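Local structure of exoribonuclease II, mitochondrial (Candida glabrata, 6F3H) at residues Met395-Cys399 and Asp410-Glu415; His427-Pro431 and Val696-Met700; Tyr693-Thr697 and Ile707-Gln711. The protein degrades RNA from the 3' end as the exoribonuclease component of the mitochondrial degradosome mtEXO, probably by metal-assisted hydrolysis. The protein carries 1 engineered substitution. One frame throughout, in Å; residues are numbered along the deposited sequence.

Contact 1 (Met395-Cys399 and Asp410-Glu415). With MG (magnesium ion), chain E; nucleotides of chain C.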
loop_
_atom_site.group_PDB
_atom_site.type_symbol
_atom_site.label_atom_id
_atom_site.label_comp_id
_atom_site.label_asym_id
_atom_site.label_seq_id
_atom_site.Cartn_x
_atom_site.Cartn_y
_atom_site.Cartn_z
HETATM N N MSE A 395 -21.242 -18.144 -25.873
HETATM C CA MSE A 395 -20.382 -18.810 -24.951
HETATM C C MSE A 395 -20.497 -18.161 -23.587
HETATM O O MSE A 395 -20.405 -16.931 -23.469
HETATM C CB MSE A 395 -18.967 -18.748 -25.439
HETATM C CG MSE A 395 -17.997 -19.157 -24.398
HETATM SE SE MSE A 395 -16.185 -18.842 -24.995
HETATM C CE MSE A 395 -15.377 -20.504 -24.347
ATOM N N PRO A 396 -20.721 -18.996 -22.569
ATOM C CA PRO A 396 -20.974 -18.497 -21.212
ATOM C C PRO A 396 -19.698 -18.117 -20.493
ATOM O O PRO A 396 -18.697 -18.844 -20.508
ATOM C CB PRO A 396 -21.640 -19.679 -20.506
ATOM C CG PRO A 396 -21.260 -20.862 -21.295
ATOM C CD PRO A 396 -20.624 -20.457 -22.599
ATOM N N VAL A 397 -19.784 -16.979 -19.804
ATOM C CA VAL A 397 -18.681 -16.361 -19.082
ATOM C C VAL A 397 -19.037 -16.275 -17.615
ATOM O O VAL A 397 -20.001 -15.593 -17.252
ATOM C CB VAL A 397 -18.411 -14.950 -19.599
ATOM C CG1 VAL A 397 -17.201 -14.407 -18.942
ATOM C CG2 VAL A 397 -18.240 -15.023 -21.088
ATOM N N PHE A 398 -18.197 -16.857 -16.767
ATOM C CA PHE A 398 -18.424 -16.890 -15.333
ATOM C C PHE A 398 -17.674 -15.766 -14.613
ATOM O O PHE A 398 -16.439 -15.758 -14.574
ATOM C CB PHE A 398 -17.988 -18.243 -14.785
ATOM C CG PHE A 398 -18.653 -19.426 -15.439
ATOM C CD1 PHE A 398 -19.978 -19.737 -15.161
ATOM C CD2 PHE A 398 -17.934 -20.270 -16.278
ATOM C CE1 PHE A 398 -20.576 -20.852 -15.733
ATOM C CE2 PHE A 398 -18.525 -21.389 -16.852
ATOM C CZ PHE A 398 -19.842 -21.680 -16.581
ATOM N N CYS A 399 -18.425 -14.850 -13.991
ATOM C CA CYS A 399 -17.888 -13.748 -13.185
ATOM C C CYS A 399 -18.169 -14.036 -11.717
ATOM O O CYS A 399 -19.226 -13.683 -11.185
ATOM C CB CYS A 399 -18.500 -12.424 -13.612
ATOM S SG CYS A 399 -18.107 -11.971 -15.316
ATOM N N ASP A 410 -13.167 -9.503 -14.320
ATOM C CA ASP A 410 -12.757 -10.845 -14.718
ATOM C C ASP A 410 -13.931 -11.761 -15.054
ATOM O O ASP A 410 -14.958 -11.742 -14.375
ATOM C CB ASP A 410 -11.979 -11.466 -13.555
ATOM C CG ASP A 410 -12.817 -11.534 -12.255
ATOM O OD1 ASP A 410 -13.718 -10.683 -12.082
ATOM O OD2 ASP A 410 -12.541 -12.351 -11.352
ATOM N N GLY A 411 -13.746 -12.606 -16.062
ATOM C CA GLY A 411 -14.643 -13.727 -16.303
ATOM C C GLY A 411 -13.859 -14.906 -16.842
ATOM O O GLY A 411 -12.798 -14.740 -17.440
ATOM N N ILE A 412 -14.398 -16.106 -16.640
ATOM C CA ILE A 412 -13.766 -17.340 -17.100
ATOM C C ILE A 412 -14.694 -18.106 -18.035
ATOM O O ILE A 412 -15.900 -18.223 -17.781
ATOM C CB ILE A 412 -13.384 -18.247 -15.918
ATOM C CG1 ILE A 412 -12.820 -17.417 -14.782
ATOM C CG2 ILE A 412 -12.397 -19.293 -16.346
ATOM C CD1 ILE A 412 -12.501 -18.244 -13.587
ATOM N N SER A 413 -14.108 -18.697 -19.075
ATOM C CA SER A 413 -14.831 -19.528 -20.021
ATOM C C SER A 413 -13.963 -20.722 -20.354
ATOM O O SER A 413 -12.746 -20.582 -20.504
ATOM C CB SER A 413 -15.180 -18.744 -21.277
ATOM O OG SER A 413 -16.060 -17.674 -20.961
ATOM N N ILE A 414 -14.583 -21.900 -20.421
ATOM C CA ILE A 414 -13.876 -23.124 -20.770
ATOM C C ILE A 414 -14.590 -23.826 -21.912
ATOM O O ILE A 414 -15.823 -23.795 -22.024
ATOM C CB ILE A 414 -13.710 -24.069 -19.563
ATOM C CG1 ILE A 414 -12.944 -25.321 -19.964
ATOM C CG2 ILE A 414 -15.023 -24.456 -19.000
ATOM C CD1 ILE A 414 -12.584 -26.171 -18.812
ATOM N N GLU A 415 -13.793 -24.426 -22.780
ATOM C CA GLU A 415 -14.263 -25.315 -23.822
ATOM C C GLU A 415 -13.585 -26.652 -23.653
ATOM O O GLU A 415 -12.358 -26.747 -23.778
ATOM C CB GLU A 415 -13.953 -24.748 -25.188
ATOM C CG GLU A 415 -14.959 -23.766 -25.612
ATOM C CD GLU A 415 -14.485 -23.020 -26.803
ATOM O OE1 GLU A 415 -13.262 -23.072 -27.058
ATOM O OE2 GLU A 415 -15.330 -22.424 -27.500
HETATM MG MG MG E . -14.646 -10.978 -10.036
ATOM P P A C 5 -7.137 -10.774 -8.921
ATOM O OP1 A C 5 -7.214 -10.604 -10.389
ATOM O OP2 A C 5 -6.266 -9.856 -8.131
ATOM O "O5'" A C 5 -8.608 -10.611 -8.368
ATOM C "C5'" A C 5 -9.633 -11.437 -8.880
ATOM C "C4'" A C 5 -10.855 -11.437 -8.008
ATOM O "O4'" A C 5 -10.540 -12.001 -6.712
ATOM C "C3'" A C 5 -11.459 -10.082 -7.687
ATOM O "O3'" A C 5 -12.291 -9.612 -8.723
ATOM C "C2'" A C 5 -12.216 -10.369 -6.407
ATOM O "O2'" A C 5 -13.421 -11.065 -6.694
ATOM C "C1'" A C 5 -11.253 -11.322 -5.713
ATOM N N9 A C 5 -10.283 -10.558 -4.945
ATOM C C8 A C 5 -9.033 -10.119 -5.304
ATOM N N7 A C 5 -8.439 -9.406 -4.380
ATOM C C5 A C 5 -9.391 -9.377 -3.377
ATOM C C6 A C 5 -9.389 -8.792 -2.112
ATOM N N6 A C 5 -8.356 -8.087 -1.632
ATOM N N1 A C 5 -10.508 -8.965 -1.365
ATOM C C2 A C 5 -11.540 -9.674 -1.857
ATOM N N3 A C 5 -11.666 -10.283 -3.034
ATOM C C4 A C 5 -10.537 -10.075 -3.724
HETATM O O HOH W 1 -14.653 -14.784 -12.223
HETATM O O HOH W 2 -13.722 -12.689 -10.310
HETATM O O HOH W 3 -14.919 -10.898 -11.993
#
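Selenomethionine M395 lies across the far end of segment 410-415 and reaches S413 and E415 with the tip of its side chain. From CB, which points at the strand, CG anti to the backbone N (chi1 168°) carries the chain onward before it turns at the last torsion. SE passes 3.9 Å from CB of S413. Beyond it, CE settles 3.5 Å from that same S413 CB and 3.5 Å from CG of E415, meeting the glutamate chain at about a right angle. The long, flexible chain of methionine, here with selenium in place of sulfur, suits this place, covering the aliphatic part of E415 while the carboxylate turns to its salt bridge with R423.

Next along, OG of S413 donates to P396 O at 2.9 Å, coming from 37° out of the carbonyl plane. The small hydroxyl serves two partners, for it is also hydrogen-bonded to H427 on the neighbouring strand. The loop then adds a single antiparallel bridge to strand 410-416, an edge strand of the mixed sheet in the RNB domain. F398 N gives a nearly straight bond (176°) to I412 O at 2.9 Å, and I412 N returns one of 2.9 Å to F398 O. G411 presents a bare backbone, so V397 can lay its CG1 3.7 Å from the glycine CA. The branched valine packs there beside the bridge.

At the strand's start D410 turns its carboxylate to the magnesium ion, with OD1 bound at 2.3 Å, and D401 supplies a second carboxylate to the same metal. A water donates to F398 O and, weakly, to D410 OD2.

Contact 2 (His427-Pro431 and Val696-Met700). With nucleotides of chain C.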
loop_
_atom_site.group_PDB
_atom_site.type_symbol
_atom_site.label_atom_id
_atom_site.label_comp_id
_atom_site.label_asym_id
_atom_site.label_seq_id
_atom_site.Cartn_x
_atom_site.Cartn_y
_atom_site.Cartn_z
ATOM N N HIS A 427 -11.605 -13.380 -19.786
ATOM C CA HIS A 427 -12.092 -12.143 -20.353
ATOM C C HIS A 427 -11.970 -11.079 -19.296
ATOM O O HIS A 427 -12.598 -11.166 -18.240
ATOM C CB HIS A 427 -13.527 -12.265 -20.830
ATOM C CG HIS A 427 -13.779 -13.538 -21.546
ATOM N ND1 HIS A 427 -13.268 -13.783 -22.797
ATOM C CD2 HIS A 427 -14.500 -14.629 -21.202
ATOM C CE1 HIS A 427 -13.639 -14.990 -23.177
ATOM N NE2 HIS A 427 -14.395 -15.521 -22.231
ATOM N N ILE A 428 -11.156 -10.095 -19.583
ATOM C CA ILE A 428 -10.884 -9.018 -18.666
ATOM C C ILE A 428 -11.633 -7.815 -19.201
ATOM O O ILE A 428 -11.632 -7.574 -20.413
ATOM C CB ILE A 428 -9.370 -8.769 -18.603
ATOM C CG1 ILE A 428 -8.678 -9.959 -17.957
ATOM C CG2 ILE A 428 -9.104 -7.571 -17.762
ATOM C CD1 ILE A 428 -9.483 -10.583 -16.842
ATOM N N ALA A 429 -12.290 -7.078 -18.318
ATOM C CA ALA A 429 -12.934 -5.859 -18.776
ATOM C C ALA A 429 -11.910 -4.993 -19.500
ATOM O O ALA A 429 -10.705 -5.087 -19.238
ATOM C CB ALA A 429 -13.544 -5.109 -17.601
ATOM N N ASP A 430 -12.349 -4.134 -20.407
ATOM C CA ASP A 430 -11.415 -3.353 -21.207
ATOM C C ASP A 430 -11.651 -1.876 -20.954
ATOM O O ASP A 430 -12.187 -1.152 -21.804
ATOM C CB ASP A 430 -11.518 -3.668 -22.693
ATOM C CG ASP A 430 -10.627 -2.787 -23.505
ATOM O OD1 ASP A 430 -9.455 -2.625 -23.095
ATOM O OD2 ASP A 430 -11.092 -2.251 -24.530
ATOM N N PRO A 431 -11.247 -1.390 -19.793
ATOM C CA PRO A 431 -11.382 0.036 -19.554
ATOM C C PRO A 431 -10.404 0.835 -20.394
ATOM O O PRO A 431 -10.687 1.993 -20.725
ATOM C CB PRO A 431 -11.138 0.158 -18.049
ATOM C CG PRO A 431 -10.229 -0.970 -17.742
ATOM C CD PRO A 431 -10.508 -2.070 -18.723
ATOM N N VAL A 696 -2.689 -8.036 -15.021
ATOM C CA VAL A 696 -3.543 -7.527 -16.089
ATOM C C VAL A 696 -5.012 -7.793 -15.779
ATOM O O VAL A 696 -5.911 -7.296 -16.466
ATOM C CB VAL A 696 -3.158 -8.180 -17.413
ATOM C CG1 VAL A 696 -1.910 -7.552 -17.962
ATOM C CG2 VAL A 696 -2.931 -9.633 -17.158
ATOM N N THR A 697 -5.262 -8.602 -14.761
ATOM C CA THR A 697 -6.601 -9.068 -14.470
ATOM C C THR A 697 -7.507 -8.017 -13.859
ATOM O O THR A 697 -8.714 -8.253 -13.782
ATOM C CB THR A 697 -6.500 -10.238 -13.517
ATOM O OG1 THR A 697 -5.792 -9.824 -12.343
ATOM C CG2 THR A 697 -5.736 -11.347 -14.173
ATOM N N SER A 698 -6.977 -6.887 -13.394
ATOM C CA SER A 698 -7.791 -5.886 -12.699
ATOM C C SER A 698 -7.496 -4.481 -13.188
ATOM O O SER A 698 -7.084 -3.617 -12.424
ATOM C CB SER A 698 -7.548 -5.977 -11.201
ATOM O OG SER A 698 -7.368 -7.312 -10.855
ATOM N N PRO A 699 -7.755 -4.200 -14.456
ATOM C CA PRO A 699 -7.431 -2.876 -14.993
ATOM C C PRO A 699 -8.312 -1.736 -14.479
ATOM O O PRO A 699 -8.002 -0.585 -14.792
ATOM C CB PRO A 699 -7.595 -3.067 -16.504
ATOM C CG PRO A 699 -8.582 -4.165 -16.637
ATOM C CD PRO A 699 -8.364 -5.075 -15.470
HETATM N N MSE A 700 -9.387 -1.982 -13.731
HETATM C CA MSE A 700 -10.247 -0.864 -13.285
HETATM C C MSE A 700 -9.983 -0.437 -11.875
HETATM O O MSE A 700 -10.643 0.458 -11.354
HETATM C CB MSE A 700 -11.713 -1.218 -13.329
HETATM C CG MSE A 700 -12.310 -1.447 -14.680
HETATM SE SE MSE A 700 -14.052 -2.347 -14.472
HETATM C CE MSE A 700 -15.217 -0.818 -14.189
ATOM P P A C 5 -7.137 -10.774 -8.921
ATOM O OP1 A C 5 -7.214 -10.604 -10.389
ATOM O OP2 A C 5 -6.266 -9.856 -8.131
ATOM O "O5'" A C 5 -8.608 -10.611 -8.368
ATOM C "C5'" A C 5 -9.633 -11.437 -8.880
ATOM C "C4'" A C 5 -10.855 -11.437 -8.008
ATOM O "O4'" A C 5 -10.540 -12.001 -6.712
ATOM C "C3'" A C 5 -11.459 -10.082 -7.687
ATOM O "O3'" A C 5 -12.291 -9.612 -8.723
ATOM C "C2'" A C 5 -12.216 -10.369 -6.407
ATOM O "O2'" A C 5 -13.421 -11.065 -6.694
ATOM C "C1'" A C 5 -11.253 -11.322 -5.713
ATOM N N9 A C 5 -10.283 -10.558 -4.945
ATOM C C8 A C 5 -9.033 -10.119 -5.304
ATOM N N7 A C 5 -8.439 -9.406 -4.380
ATOM C C5 A C 5 -9.391 -9.377 -3.377
ATOM C C6 A C 5 -9.389 -8.792 -2.112
ATOM N N6 A C 5 -8.356 -8.087 -1.632
ATOM N N1 A C 5 -10.508 -8.965 -1.365
ATOM C C2 A C 5 -11.540 -9.674 -1.857
ATOM N N3 A C 5 -11.666 -10.283 -3.034
ATOM C C4 A C 5 -10.537 -10.075 -3.724
#
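I428 and P699 meet where strand 421-429, which lies next to the edge strand of the RNB-domain sheet, runs up to the loop that leads into helix 703-716. The contact is apolar and works by fit. The isoleucine is forked, and its two branches divide the work: CG2 drops against CD of P699 at 3.5 Å, near V696 O, while CD1 reaches the backbone of T697, 3.9 Å from its carbonyl O. A beta-branched residue is well placed here, because its branches straddle P699 CD and the T697 backbone.

The P699 ring is the main bump. Its CG fits between A429 and P431, 3.5 Å from A429 O and 3.5 Å from P431 CD, with the two proline rings crossing at about a right angle. Rigid rings give this part of the interface a fixed shape, and A429, with just a methyl group, leaves room for M700. The selenomethionine brings CG to 3.7 Å from CG of P431; its chain runs on extended (chi2 165°) to put SE by A429 CB, and bends only beyond it. H709 of the following helix packs against I428 and P699 as well.

The loop's other face serves the RNA. T697 has CB turned away from the strand, and a chi1 of 57° swings its hydroxyl to the phosphate, where OG1 donates to OP1 of adenosine nucleotide 5 of chain C at 2.5 Å.

Contact 3 (Tyr693-Thr697 and Ile707-Gln711). With nucleotides of chain C.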
loop_
_atom_site.group_PDB
_atom_site.type_symbol
_atom_site.label_atom_id
_atom_site.label_comp_id
_atom_site.label_asym_id
_atom_site.label_seq_id
_atom_site.Cartn_x
_atom_site.Cartn_y
_atom_site.Cartn_z
ATOM N N TYR A 693 5.939 -11.778 -13.105
ATOM C CA TYR A 693 4.503 -11.692 -12.826
ATOM C C TYR A 693 4.027 -10.304 -13.208
ATOM O O TYR A 693 4.548 -9.320 -12.683
ATOM C CB TYR A 693 4.234 -11.961 -11.351
ATOM C CG TYR A 693 2.788 -12.120 -10.963
ATOM C CD1 TYR A 693 2.137 -13.331 -11.154
ATOM C CD2 TYR A 693 2.095 -11.098 -10.324
ATOM C CE1 TYR A 693 0.823 -13.504 -10.779
ATOM C CE2 TYR A 693 0.778 -11.264 -9.934
ATOM C CZ TYR A 693 0.146 -12.475 -10.166
ATOM O OH TYR A 693 -1.167 -12.665 -9.788
ATOM N N LEU A 694 3.056 -10.211 -14.107
ATOM C CA LEU A 694 2.602 -8.924 -14.621
ATOM C C LEU A 694 1.087 -8.895 -14.560
ATOM O O LEU A 694 0.431 -9.687 -15.238
ATOM C CB LEU A 694 3.100 -8.714 -16.052
ATOM C CG LEU A 694 2.762 -7.393 -16.744
ATOM C CD1 LEU A 694 4.011 -6.804 -17.342
ATOM C CD2 LEU A 694 1.722 -7.564 -17.837
ATOM N N THR A 695 0.531 -7.986 -13.765
ATOM C CA THR A 695 -0.881 -8.054 -13.412
ATOM C C THR A 695 -1.710 -7.327 -14.458
ATOM O O THR A 695 -1.479 -6.150 -14.730
ATOM C CB THR A 695 -1.146 -7.461 -12.024
ATOM O OG1 THR A 695 -0.831 -6.067 -12.029
ATOM C CG2 THR A 695 -0.318 -8.158 -10.974
ATOM N N VAL A 696 -2.689 -8.036 -15.021
ATOM C CA VAL A 696 -3.543 -7.527 -16.089
ATOM C C VAL A 696 -5.012 -7.793 -15.779
ATOM O O VAL A 696 -5.911 -7.296 -16.466
ATOM C CB VAL A 696 -3.158 -8.180 -17.413
ATOM C CG1 VAL A 696 -1.910 -7.552 -17.962
ATOM C CG2 VAL A 696 -2.931 -9.633 -17.158
ATOM N N THR A 697 -5.262 -8.602 -14.761
ATOM C CA THR A 697 -6.601 -9.068 -14.470
ATOM C C THR A 697 -7.507 -8.017 -13.859
ATOM O O THR A 697 -8.714 -8.253 -13.782
ATOM C CB THR A 697 -6.500 -10.238 -13.517
ATOM O OG1 THR A 697 -5.792 -9.824 -12.343
ATOM C CG2 THR A 697 -5.736 -11.347 -14.173
ATOM N N ILE A 707 -2.250 0.192 -17.136
ATOM C CA ILE A 707 -1.208 0.607 -18.073
ATOM C C ILE A 707 -0.791 -0.535 -18.983
ATOM O O ILE A 707 -0.554 -0.338 -20.182
ATOM C CB ILE A 707 -0.014 1.160 -17.295
ATOM C CG1 ILE A 707 -0.266 2.628 -17.009
ATOM C CG2 ILE A 707 1.269 0.915 -18.039
ATOM C CD1 ILE A 707 0.920 3.323 -16.456
ATOM N N ASN A 708 -0.668 -1.740 -18.423
ATOM C CA ASN A 708 -0.410 -2.925 -19.231
ATOM C C ASN A 708 -1.452 -3.078 -20.345
ATOM O O ASN A 708 -1.122 -3.545 -21.439
ATOM C CB ASN A 708 -0.388 -4.160 -18.320
ATOM C CG ASN A 708 0.788 -4.149 -17.328
ATOM O OD1 ASN A 708 1.814 -3.547 -17.586
ATOM N ND2 ASN A 708 0.621 -4.806 -16.187
ATOM N N HIS A 709 -2.701 -2.650 -20.101
ATOM C CA HIS A 709 -3.742 -2.756 -21.123
ATOM C C HIS A 709 -3.523 -1.786 -22.273
ATOM O O HIS A 709 -3.692 -2.165 -23.441
ATOM C CB HIS A 709 -5.115 -2.512 -20.522
ATOM C CG HIS A 709 -5.720 -3.732 -19.912
ATOM N ND1 HIS A 709 -4.953 -4.747 -19.382
ATOM C CD2 HIS A 709 -7.010 -4.091 -19.720
ATOM C CE1 HIS A 709 -5.745 -5.685 -18.896
ATOM N NE2 HIS A 709 -6.999 -5.311 -19.089
ATOM N N LEU A 710 -3.169 -0.531 -21.973
ATOM C CA LEU A 710 -2.929 0.428 -23.044
ATOM C C LEU A 710 -1.765 -0.007 -23.900
ATOM O O LEU A 710 -1.757 0.230 -25.111
ATOM C CB LEU A 710 -2.649 1.802 -22.478
ATOM C CG LEU A 710 -3.759 2.377 -21.605
ATOM C CD1 LEU A 710 -3.151 3.187 -20.447
ATOM C CD2 LEU A 710 -4.729 3.233 -22.395
ATOM N N GLN A 711 -0.782 -0.661 -23.297
ATOM C CA GLN A 711 0.285 -1.194 -24.118
ATOM C C GLN A 711 -0.246 -2.277 -25.031
ATOM O O GLN A 711 0.198 -2.399 -26.179
ATOM C CB GLN A 711 1.403 -1.738 -23.230
ATOM C CG GLN A 711 2.113 -0.669 -22.411
ATOM C CD GLN A 711 2.925 0.290 -23.269
ATOM O OE1 GLN A 711 4.139 0.151 -23.370
ATOM N NE2 GLN A 711 2.252 1.247 -23.919
ATOM P P U C 4 -2.482 -11.496 -6.634
ATOM O OP1 U C 4 -2.199 -11.162 -8.043
ATOM O OP2 U C 4 -2.503 -10.433 -5.613
ATOM O "O5'" U C 4 -3.910 -12.142 -6.636
ATOM C "C5'" U C 4 -4.110 -13.358 -7.308
ATOM C "C4'" U C 4 -5.513 -13.782 -7.108
ATOM O "O4'" U C 4 -5.682 -14.228 -5.741
ATOM C "C3'" U C 4 -6.516 -12.663 -7.238
ATOM O "O3'" U C 4 -6.790 -12.299 -8.573
ATOM C "C2'" U C 4 -7.699 -13.207 -6.459
ATOM O "O2'" U C 4 -8.392 -14.188 -7.213
ATOM C "C1'" U C 4 -6.984 -13.905 -5.298
ATOM N N1 U C 4 -6.890 -13.020 -4.115
ATOM C C2 U C 4 -7.949 -13.083 -3.234
ATOM O O2 U C 4 -8.896 -13.831 -3.391
ATOM N N3 U C 4 -7.860 -12.255 -2.154
ATOM C C4 U C 4 -6.833 -11.380 -1.886
ATOM O O4 U C 4 -6.908 -10.700 -0.857
ATOM C C5 U C 4 -5.767 -11.359 -2.850
ATOM C C6 U C 4 -5.830 -12.160 -3.908
ATOM P P A C 5 -7.137 -10.774 -8.921
ATOM O OP1 A C 5 -7.214 -10.604 -10.389
ATOM O OP2 A C 5 -6.266 -9.856 -8.131
ATOM O "O5'" A C 5 -8.608 -10.611 -8.368
ATOM C "C5'" A C 5 -9.633 -11.437 -8.880
ATOM C "C4'" A C 5 -10.855 -11.437 -8.008
ATOM O "O4'" A C 5 -10.540 -12.001 -6.712
ATOM C "C3'" A C 5 -11.459 -10.082 -7.687
ATOM O "O3'" A C 5 -12.291 -9.612 -8.723
ATOM C "C2'" A C 5 -12.216 -10.369 -6.407
ATOM O "O2'" A C 5 -13.421 -11.065 -6.694
ATOM C "C1'" A C 5 -11.253 -11.322 -5.713
ATOM N N9 A C 5 -10.283 -10.558 -4.945
ATOM C C8 A C 5 -9.033 -10.119 -5.304
ATOM N N7 A C 5 -8.439 -9.406 -4.380
ATOM C C5 A C 5 -9.391 -9.377 -3.377
ATOM C C6 A C 5 -9.389 -8.792 -2.112
ATOM N N6 A C 5 -8.356 -8.087 -1.632
ATOM N N1 A C 5 -10.508 -8.965 -1.365
ATOM C C2 A C 5 -11.540 -9.674 -1.857
ATOM N N3 A C 5 -11.666 -10.283 -3.034
ATOM C C4 A C 5 -10.537 -10.075 -3.724
#
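N708 gives its amide N-H to a carbonyl that it approaches from well above: ND2 donates to T695 O at 2.9 Å, and the donor stands 44° out of the carbonyl plane, although the acceptor lies almost in the plane of the N708 amide. The bond joins helix 703-716 of the RNB domain to the irregular segment 693-697, which passes beside it. Since OD1 of N708 accepts from the backbone N of V631, both ends of the amide are held and its rotation is fixed. Asparagine suits the site because its side chain is short and carries a donor and an acceptor in one flat group.

Apolar groups frame this buried amide. L694 comes from the opposite direction, its CG swung anti to the backbone N (chi1 -178°), and sets CD2 3.4 Å from N708 ND2. V696 crosses N708 at about a right angle and rests CG1 3.7 Å from the asparagine CB. The same valine faces the next helix residue too: its CB lies in the plane of the H709 ring, at the edge, 3.9 Å from CE1. A compact branched residue can thus touch two successive side chains of one helix turn, while leucine extends far enough to reach the amide.

The hydroxyls of the segment part ways: T695 directs its own to D705 of the helix, whereas Y693 carries its hydroxyl on a rigid ring to the RNA backbone, and N616 is a second partner of that oxygen. The phosphate oxygen lies at the ring edge, near its plane, and Y693 OH donates to OP1 of U4 of chain C at 2.5 Å.

Following the chain from the N terminus, contact 1 comes first and closes a short loop, with ten residues between 395-399 and the edge strand 410-416; it is complete before either of the others begins. The chain turns into strand 421-429, paired with that edge strand, and at its end contact 2 opens. This one spans 264 residues, returning only at 696-700, and ties the sheet to the late part of the RNB domain. Contact 3 opens at 693, before contact 2 has closed at 700, and closes beyond it on helix 703-716; the two overlap, sharing V696 and T697. Contacts 1 and 2 meet through G411 and H427; contacts 2 and 3 meet where H709 packs on P699 and I428.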